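MdcC (Pseudomonas fluorescens, PDB 5VIT) probably serves as the acyl carrier subunit of malonate decarboxylase, carrying acetyl and malonyl thioesters on a phosphoribosyl dephospho-coenzyme A prosthetic group during turnover. Local coordinates at residues F6-G11 with L40-Q45; V44-N49 with I75-A80. All blocks are in the same frame, centred on the assembly; numbering follows the deposited sequence.

Contact 1 of 2, residues F6-G11 with L40-Q45; sequences FEFPAG and LSIQVQ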
# COMPACT_ATOMS: atom_id res chain seq x y z
N PHE B 6 22.41 -19.07 -3.63
CA PHE B 6 22.39 -17.61 -3.66
C PHE B 6 23.21 -17.11 -2.50
O PHE B 6 23.37 -17.80 -1.50
CB PHE B 6 20.96 -17.06 -3.57
CG PHE B 6 20.06 -17.57 -4.65
CD1 PHE B 6 19.45 -18.81 -4.53
CD2 PHE B 6 19.82 -16.82 -5.79
CE1 PHE B 6 18.63 -19.29 -5.53
CE2 PHE B 6 18.99 -17.29 -6.78
CZ PHE B 6 18.38 -18.53 -6.64
N GLU B 7 23.73 -15.90 -2.64
CA GLU B 7 24.49 -15.30 -1.56
C GLU B 7 24.27 -13.79 -1.52
O GLU B 7 24.17 -13.13 -2.55
CB GLU B 7 25.97 -15.65 -1.70
CG GLU B 7 26.83 -15.09 -0.59
CD GLU B 7 28.25 -15.60 -0.65
OE1 GLU B 7 29.17 -14.83 -0.32
OE2 GLU B 7 28.43 -16.79 -1.03
N PHE B 8 24.16 -13.26 -0.32
CA PHE B 8 23.82 -11.87 -0.15
C PHE B 8 24.62 -11.29 0.98
O PHE B 8 25.02 -12.02 1.88
CB PHE B 8 22.32 -11.70 0.10
CG PHE B 8 21.48 -12.06 -1.07
CD1 PHE B 8 20.92 -13.32 -1.18
CD2 PHE B 8 21.29 -11.15 -2.10
CE1 PHE B 8 20.18 -13.66 -2.28
CE2 PHE B 8 20.53 -11.48 -3.20
CZ PHE B 8 19.99 -12.74 -3.30
N PRO B 9 24.87 -9.97 0.92
CA PRO B 9 25.52 -9.27 2.03
C PRO B 9 24.61 -9.29 3.25
O PRO B 9 23.42 -9.03 3.13
CB PRO B 9 25.71 -7.85 1.49
CG PRO B 9 24.65 -7.71 0.43
CD PRO B 9 24.56 -9.07 -0.21
N ALA B 10 25.18 -9.61 4.41
CA ALA B 10 24.39 -9.66 5.63
C ALA B 10 25.16 -9.06 6.81
O ALA B 10 26.31 -8.65 6.66
CB ALA B 10 23.98 -11.10 5.94
N GLY B 11 24.53 -9.00 7.96
CA GLY B 11 25.14 -8.42 9.14
C GLY B 11 25.73 -9.50 10.03
O GLY B 11 26.43 -10.39 9.55
N LEU B 40 24.93 -14.06 3.82
CA LEU B 40 23.71 -14.86 3.88
C LEU B 40 23.75 -15.86 2.74
O LEU B 40 23.71 -15.46 1.57
CB LEU B 40 22.47 -13.99 3.77
CG LEU B 40 21.13 -14.71 3.69
CD1 LEU B 40 20.67 -15.19 5.06
CD2 LEU B 40 20.10 -13.78 3.09
N SER B 41 23.83 -17.14 3.08
CA SER B 41 23.91 -18.21 2.08
C SER B 41 22.59 -18.94 1.96
O SER B 41 22.07 -19.43 2.95
CB SER B 41 25.02 -19.21 2.42
OG SER B 41 26.31 -18.63 2.26
N ILE B 42 22.06 -19.01 0.75
CA ILE B 42 20.76 -19.64 0.52
C ILE B 42 20.88 -20.75 -0.50
O ILE B 42 21.40 -20.55 -1.61
CB ILE B 42 19.70 -18.63 0.04
CG1 ILE B 42 19.54 -17.49 1.06
CG2 ILE B 42 18.38 -19.34 -0.23
CD1 ILE B 42 18.74 -16.30 0.53
N GLN B 43 20.40 -21.93 -0.11
CA GLN B 43 20.29 -23.06 -1.01
C GLN B 43 18.82 -23.32 -1.30
O GLN B 43 18.01 -23.39 -0.37
CB GLN B 43 20.93 -24.29 -0.37
CG GLN B 43 21.06 -25.46 -1.28
CD GLN B 43 22.42 -25.51 -1.93
OE1 GLN B 43 23.18 -24.52 -1.92
NE2 GLN B 43 22.77 -26.68 -2.46
N VAL B 44 18.47 -23.44 -2.57
CA VAL B 44 17.09 -23.73 -2.96
C VAL B 44 17.03 -25.01 -3.76
O VAL B 44 17.75 -25.18 -4.75
CB VAL B 44 16.44 -22.60 -3.82
CG1 VAL B 44 15.05 -23.01 -4.30
CG2 VAL B 44 16.37 -21.29 -3.05
N GLN B 45 16.16 -25.92 -3.33
CA GLN B 45 15.81 -27.08 -4.14
C GLN B 45 14.36 -26.93 -4.50
O GLN B 45 13.50 -26.80 -3.62
CB GLN B 45 16.06 -28.37 -3.37
CG GLN B 45 17.02 -29.29 -4.06
CD GLN B 45 17.53 -30.37 -3.14
OE1 GLN B 45 17.16 -30.44 -1.96
NE2 GLN B 45 18.40 -31.24 -3.67

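Contact 2 of 2, residues V44-N49 with I75-A80; sequences VQTSVN and IHDFGA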
# COMPACT_ATOMS: atom_id res chain seq x y z
N VAL B 44 18.47 -23.44 -2.57
CA VAL B 44 17.09 -23.73 -2.96
C VAL B 44 17.03 -25.01 -3.76
O VAL B 44 17.75 -25.18 -4.75
CB VAL B 44 16.44 -22.60 -3.82
CG1 VAL B 44 15.05 -23.01 -4.30
CG2 VAL B 44 16.37 -21.29 -3.05
N GLN B 45 16.16 -25.92 -3.33
CA GLN B 45 15.81 -27.08 -4.14
C GLN B 45 14.36 -26.93 -4.50
O GLN B 45 13.50 -26.80 -3.62
CB GLN B 45 16.06 -28.37 -3.37
CG GLN B 45 17.02 -29.29 -4.06
CD GLN B 45 17.53 -30.37 -3.14
OE1 GLN B 45 17.16 -30.44 -1.96
NE2 GLN B 45 18.40 -31.24 -3.67
N THR B 46 14.07 -26.92 -5.80
CA THR B 46 12.71 -26.61 -6.25
C THR B 46 12.30 -27.58 -7.36
O THR B 46 13.13 -28.01 -8.15
CB THR B 46 12.59 -25.12 -6.74
OG1 THR B 46 11.23 -24.82 -7.09
CG2 THR B 46 13.48 -24.85 -7.96
N SER B 47 11.02 -27.93 -7.38
CA SER B 47 10.47 -28.78 -8.42
C SER B 47 10.31 -28.07 -9.76
O SER B 47 10.18 -28.72 -10.80
CB SER B 47 9.10 -29.30 -7.97
OG SER B 47 8.27 -28.22 -7.59
N VAL B 48 10.28 -26.74 -9.72
CA VAL B 48 10.07 -25.92 -10.91
C VAL B 48 11.39 -25.60 -11.63
O VAL B 48 12.25 -24.88 -11.10
CB VAL B 48 9.39 -24.60 -10.55
CG1 VAL B 48 8.97 -23.86 -11.82
CG2 VAL B 48 8.20 -24.85 -9.63
N ASN B 49 11.54 -26.12 -12.85
CA ASN B 49 12.75 -25.90 -13.64
C ASN B 49 12.79 -24.51 -14.25
O ASN B 49 11.75 -23.95 -14.58
CB ASN B 49 12.86 -26.95 -14.75
CG ASN B 49 12.95 -28.36 -14.21
OD1 ASN B 49 13.79 -28.68 -13.37
ND2 ASN B 49 12.06 -29.23 -14.70
N ILE B 75 16.15 -24.18 1.57
CA ILE B 75 14.78 -24.16 1.10
C ILE B 75 14.48 -25.42 0.30
O ILE B 75 15.28 -25.82 -0.55
CB ILE B 75 14.51 -22.91 0.24
CG1 ILE B 75 14.52 -21.66 1.11
CG2 ILE B 75 13.19 -23.05 -0.51
CD1 ILE B 75 14.46 -20.39 0.32
N HIS B 76 13.35 -26.05 0.60
CA HIS B 76 12.86 -27.18 -0.19
C HIS B 76 11.48 -26.82 -0.68
O HIS B 76 10.52 -26.81 0.10
CB HIS B 76 12.83 -28.48 0.63
CG HIS B 76 14.17 -28.86 1.21
ND1 HIS B 76 14.37 -29.07 2.56
CD2 HIS B 76 15.37 -29.06 0.61
CE1 HIS B 76 15.63 -29.38 2.77
NE2 HIS B 76 16.27 -29.37 1.61
N ASP B 77 11.40 -26.49 -1.96
CA ASP B 77 10.18 -26.01 -2.57
C ASP B 77 9.54 -26.99 -3.55
O ASP B 77 10.19 -27.51 -4.46
CB ASP B 77 10.43 -24.68 -3.30
CG ASP B 77 9.27 -24.30 -4.18
OD1 ASP B 77 8.30 -23.75 -3.64
OD2 ASP B 77 9.31 -24.56 -5.40
N PHE B 78 8.24 -27.20 -3.38
CA PHE B 78 7.43 -28.04 -4.26
C PHE B 78 6.43 -27.14 -5.01
O PHE B 78 5.21 -27.34 -4.95
CB PHE B 78 6.72 -29.13 -3.43
CG PHE B 78 6.13 -30.27 -4.24
CD1 PHE B 78 6.16 -30.27 -5.63
CD2 PHE B 78 5.52 -31.34 -3.58
CE1 PHE B 78 5.61 -31.32 -6.36
CE2 PHE B 78 4.95 -32.39 -4.30
CZ PHE B 78 5.00 -32.39 -5.69
N GLY B 79 6.94 -26.12 -5.68
CA GLY B 79 6.10 -25.30 -6.55
C GLY B 79 5.21 -24.24 -5.90
O GLY B 79 4.14 -23.93 -6.42
N ALA B 80 5.65 -23.69 -4.78
CA ALA B 80 4.93 -22.60 -4.16
C ALA B 80 4.93 -21.37 -5.09
O ALA B 80 5.88 -21.17 -5.84
CB ALA B 80 5.56 -22.26 -2.82

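Contact 1 of 2, residues F6-G11 with L40-Q45
Phe6 and Phe8 both place CG beside their own backbone N and anti to the carbonyl carbon (chi1 -57° and -67°), and from there their rings meet Val44 and Ile42 on the neighbouring strand. The two strands form an antiparallel ladder joining strand 2-9, outermost within this chain, to strand 39-46 in the mixed sheet of this alpha/beta fold. Phe6 pairs with Ile42 and Phe8 with Leu40, each a hydrogen-bonded pair. Phe6 N donates to Ile42 O over 2.7 Å, within the carbonyl plane, while the return bond from Ile42 N reaches Phe6 O at 2.9 Å; Phe8 N to Leu40 O and Leu40 N to Phe8 O complete the second pair. Between the Phe6-Ile42 and Phe8-Leu40 pairs lies the non-hydrogen-bonded pair Glu7 and Ser41, where Glu7 CA sends a CA-H...O contact to Leu40 O at 3.2 Å. Polar residues suit that face, which carries the exposed, extended Glu7 chain.

The other face is apolar. Beta-branched Ile42 fits an extended backbone and sends CD1 to the Phe8 ring, 4.1 Å from Phe8 CD1, while its CB packs against Phe6 CB. Helix 52-62 covers this side, with Phe59 meeting the Phe6 ring edge-to-face; Phe63 does the same for Phe8. Past the strand end the small Ala10 turns its methyl back, so that Ala10 CB lies 3.9 Å from Leu40 CB. At the far end, Phe6 CE1 rests 3.9 Å from Val44 CG2.

Contact 2 of 2, residues V44-N49 with I75-A80
Thr46 and Asp77 lie side by side on neighbouring parallel strands, the two strands of a beta-alpha-beta unit, joined through helix 52-62. Thr46 OG1 stands anti to its backbone N (chi1 -176°) and Asp77 CG likewise (chi1 168°), which lets the hydroxyl donate to Asp77 OD2 over 2.6 Å, on the anti side of the carboxylate. The same oxygen accepts Gly79 N from above the carboxylate plane, closing an Asx turn, and Asp77 OD1 takes Ala80 N on its syn side. Two oxygens thus hold three donors, which fixes the rotation of this buried carboxylate; an alanine here would probably leave the Thr46 hydroxyl and both turn amides without their acceptor and let the turn shift.

The backbones bond through Asp77 N to Gln45 O, 2.7 Å and nearly straight, and through Ser47 N to Asp77 O. Gly79 has positive phi, easily adopted by a residue without a side chain. On the Gln45 face, Gln45 OE1 meets the His76 ring edge, its amide turned 40° from the ring, while His76 ND1 bonds to Glu29. Ser47 OG likewise lies at the Phe78 ring edge, 3.5 Å from Phe78 CD1.

Contacts 1 and 2 lie on the two sides of strand 39-46 in one mixed sheet, offset along it, their centres about 16 Å apart. This strand pairs antiparallel with 2-9 on one edge and parallel with 71-78 on the other. In the chain, strands 18-21 and 27-34 come between 2-9 and 39-46, which then leads through helix 52-62 to 71-78. Val44 and Gln45 belong to both contacts, and a probable hydrogen bond from Ile75 N to Gln43 O, 2.8 Å, continues the bonding between them. Contact 2 lies toward the C-terminal ends of its strands, where Phe78 also touches Ser25, the predicted attachment site of the prosthetic group, which is absent here.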